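Local coordinates for HDLP (histone deacetylase-like protein) (Aquifex aeolicus, PDB 1C3R) that probably removes acetyl groups from lysine side chains as a zinc-dependent bacterial relative of the histone deacetylases, and binds the hydroxamate inhibitor trichostatin A, at residues 3-8 against 42-47. The protein carries 2 engineered substitutions. Numbering follows the deposited sequence.
Sequences KVKLIG and DEKELI
Leu-6 N donates to Glu-45 O at 2.8 Å. Leu-6 returns its own carbonyl O to Ile-47 N, also at 2.8 Å, and this second bond is nearly straight (174°). Leu-6 thus bonds to the residues on either side of Leu-46, the pattern of parallel strands, and Gly-8 N continues it to Ile-47 O (3.0 Å), with Leu-6 beside Leu-46 and Ile-7 beside Ile-47. CA-H...O contacts, such as Ile-7 CA to Ile-47 O, supplement this ladder.

Just before the strand, the chain turns with Glu-45 N bonded to Asp-42 O. The carboxylate of Glu-45 ties this turn down, OE1 accepting from Asp-42 N. A buried acid suits this place because OE1 can take up that backbone N-H and so brace the turn from within.

On one face Leu-6 and Leu-46 point the same way, and their CD1 methyls meet tightly at 3.5 Å; with CG anti to the backbone N (chi1 -177°) and chi2 at 59°, CD1 of Leu-46 also turns in toward Leu-6 O. Trp-310 of helix 299-314 packs against Leu-6. On the other face Ile-7 CG1 lies 4.0 Å from Ile-47 CB, their branched side chains suiting extended backbone, and helix 98-118 covers both. The aliphatic part of Lys-5 crosses Ile-47 at about a right angle, CG resting 3.6 Å from CD1. The long methylene chain of a lysine suits this partly exposed position, since it can pack on the isoleucine as an apolar group would.

Helix 28-37 lies in the connection between these strands, making a beta-alpha-beta unit at one edge of the parallel sheet, where strand 4-8 also pairs with 122-125, within the alpha/beta fold of the arginase-deacetylase clan.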
loop_
_atom_site.group_PDB
_atom_site.type_symbol
_atom_site.label_atom_id
_atom_site.label_comp_id
_atom_site.label_asym_id
_atom_site.label_seq_id
_atom_site.Cartn_x
_atom_site.Cartn_y
_atom_site.Cartn_z
ATOM N N LYS A 3 0.668 -14.599 -39.330
ATOM C CA LYS A 3 0.152 -13.237 -39.202
ATOM C C LYS A 3 0.227 -12.679 -37.791
ATOM O O LYS A 3 0.151 -13.417 -36.810
ATOM C CB LYS A 3 -1.279 -13.151 -39.732
ATOM C CG LYS A 3 -1.366 -13.395 -41.230
ATOM C CD LYS A 3 -2.746 -13.076 -41.784
ATOM C CE LYS A 3 -2.803 -13.301 -43.293
ATOM N NZ LYS A 3 -1.808 -12.475 -44.033
ATOM N N VAL A 4 0.383 -11.361 -37.714
ATOM C CA VAL A 4 0.503 -10.650 -36.452
ATOM C C VAL A 4 -0.795 -9.922 -36.128
ATOM O O VAL A 4 -1.235 -9.053 -36.876
ATOM C CB VAL A 4 1.662 -9.638 -36.531
ATOM C CG1 VAL A 4 1.895 -8.981 -35.171
ATOM C CG2 VAL A 4 2.913 -10.348 -37.025
ATOM N N LYS A 5 -1.403 -10.277 -35.005
ATOM C CA LYS A 5 -2.662 -9.671 -34.604
ATOM C C LYS A 5 -2.603 -8.979 -33.248
ATOM O O LYS A 5 -1.771 -9.300 -32.404
ATOM C CB LYS A 5 -3.762 -10.740 -34.558
ATOM C CG LYS A 5 -4.142 -11.355 -35.906
ATOM C CD LYS A 5 -4.831 -10.341 -36.806
ATOM C CE LYS A 5 -5.336 -10.983 -38.095
ATOM N NZ LYS A 5 -4.234 -11.571 -38.903
ATOM N N LEU A 6 -3.509 -8.025 -33.062
ATOM C CA LEU A 6 -3.637 -7.297 -31.811
ATOM C C LEU A 6 -5.082 -7.531 -31.368
ATOM O O LEU A 6 -6.017 -7.302 -32.134
ATOM C CB LEU A 6 -3.372 -5.804 -32.028
ATOM C CG LEU A 6 -3.358 -4.862 -30.810
ATOM C CD1 LEU A 6 -4.745 -4.740 -30.218
ATOM C CD2 LEU A 6 -2.377 -5.373 -29.780
ATOM N N ILE A 7 -5.263 -8.019 -30.147
ATOM C CA ILE A 7 -6.602 -8.276 -29.639
ATOM C C ILE A 7 -7.003 -7.125 -28.726
ATOM O O ILE A 7 -6.281 -6.785 -27.790
ATOM C CB ILE A 7 -6.667 -9.610 -28.851
ATOM C CG1 ILE A 7 -6.507 -10.808 -29.795
ATOM C CG2 ILE A 7 -8.014 -9.739 -28.167
ATOM C CD1 ILE A 7 -5.190 -10.887 -30.518
ATOM N N GLY A 8 -8.146 -6.511 -29.014
ATOM C CA GLY A 8 -8.597 -5.402 -28.198
ATOM C C GLY A 8 -9.897 -4.791 -28.678
ATOM O O GLY A 8 -10.518 -5.274 -29.627
ATOM N N ASP A 42 -3.657 -1.434 -38.816
ATOM C CA ASP A 42 -4.739 -1.507 -39.790
ATOM C C ASP A 42 -5.865 -2.339 -39.193
ATOM O O ASP A 42 -5.623 -3.257 -38.410
ATOM C CB ASP A 42 -4.269 -2.140 -41.105
ATOM C CG ASP A 42 -3.166 -1.343 -41.779
ATOM O OD1 ASP A 42 -3.323 -0.111 -41.943
ATOM O OD2 ASP A 42 -2.144 -1.953 -42.159
ATOM N N GLU A 43 -7.095 -2.008 -39.568
ATOM C CA GLU A 43 -8.268 -2.698 -39.060
ATOM C C GLU A 43 -8.143 -4.211 -39.194
ATOM O O GLU A 43 -8.683 -4.960 -38.376
ATOM C CB GLU A 43 -9.504 -2.205 -39.804
ATOM C CG GLU A 43 -10.810 -2.728 -39.254
ATOM C CD GLU A 43 -11.999 -2.239 -40.055
ATOM O OE1 GLU A 43 -13.146 -2.584 -39.694
ATOM O OE2 GLU A 43 -11.782 -1.512 -41.051
ATOM N N LYS A 44 -7.422 -4.652 -40.221
ATOM C CA LYS A 44 -7.208 -6.074 -40.481
ATOM C C LYS A 44 -6.322 -6.785 -39.461
ATOM O O LYS A 44 -6.402 -8.004 -39.305
ATOM C CB LYS A 44 -6.638 -6.256 -41.900
ATOM C CG LYS A 44 -5.782 -7.514 -42.120
ATOM C CD LYS A 44 -4.339 -7.279 -41.653
ATOM C CE LYS A 44 -3.475 -8.533 -41.737
ATOM N NZ LYS A 44 -3.880 -9.568 -40.743
ATOM N N GLU A 45 -5.478 -6.029 -38.773
ATOM C CA GLU A 45 -4.580 -6.600 -37.775
ATOM C C GLU A 45 -5.253 -6.674 -36.411
ATOM O O GLU A 45 -4.747 -7.317 -35.492
ATOM C CB GLU A 45 -3.330 -5.733 -37.658
ATOM C CG GLU A 45 -2.535 -5.625 -38.929
ATOM C CD GLU A 45 -1.476 -4.554 -38.843
ATOM O OE1 GLU A 45 -1.852 -3.369 -38.718
ATOM O OE2 GLU A 45 -0.279 -4.896 -38.895
ATOM N N LEU A 46 -6.397 -6.013 -36.288
ATOM C CA LEU A 46 -7.122 -5.965 -35.028
ATOM C C LEU A 46 -8.250 -6.987 -34.877
ATOM O O LEU A 46 -9.133 -7.084 -35.727
ATOM C CB LEU A 46 -7.677 -4.557 -34.833
ATOM C CG LEU A 46 -8.420 -4.285 -33.532
ATOM C CD1 LEU A 46 -7.502 -4.548 -32.347
ATOM C CD2 LEU A 46 -8.906 -2.847 -33.534
ATOM N N ILE A 47 -8.204 -7.749 -33.787
ATOM C CA ILE A 47 -9.224 -8.748 -33.492
ATOM C C ILE A 47 -10.053 -8.249 -32.316
ATOM O O ILE A 47 -9.517 -8.002 -31.237
ATOM C CB ILE A 47 -8.594 -10.097 -33.108
ATOM C CG1 ILE A 47 -7.859 -10.683 -34.318
ATOM C CG2 ILE A 47 -9.673 -11.057 -32.597
ATOM C CD1 ILE A 47 -7.177 -12.009 -34.054
HETATM O O HOH W 1 0.524 -7.122 -38.407
#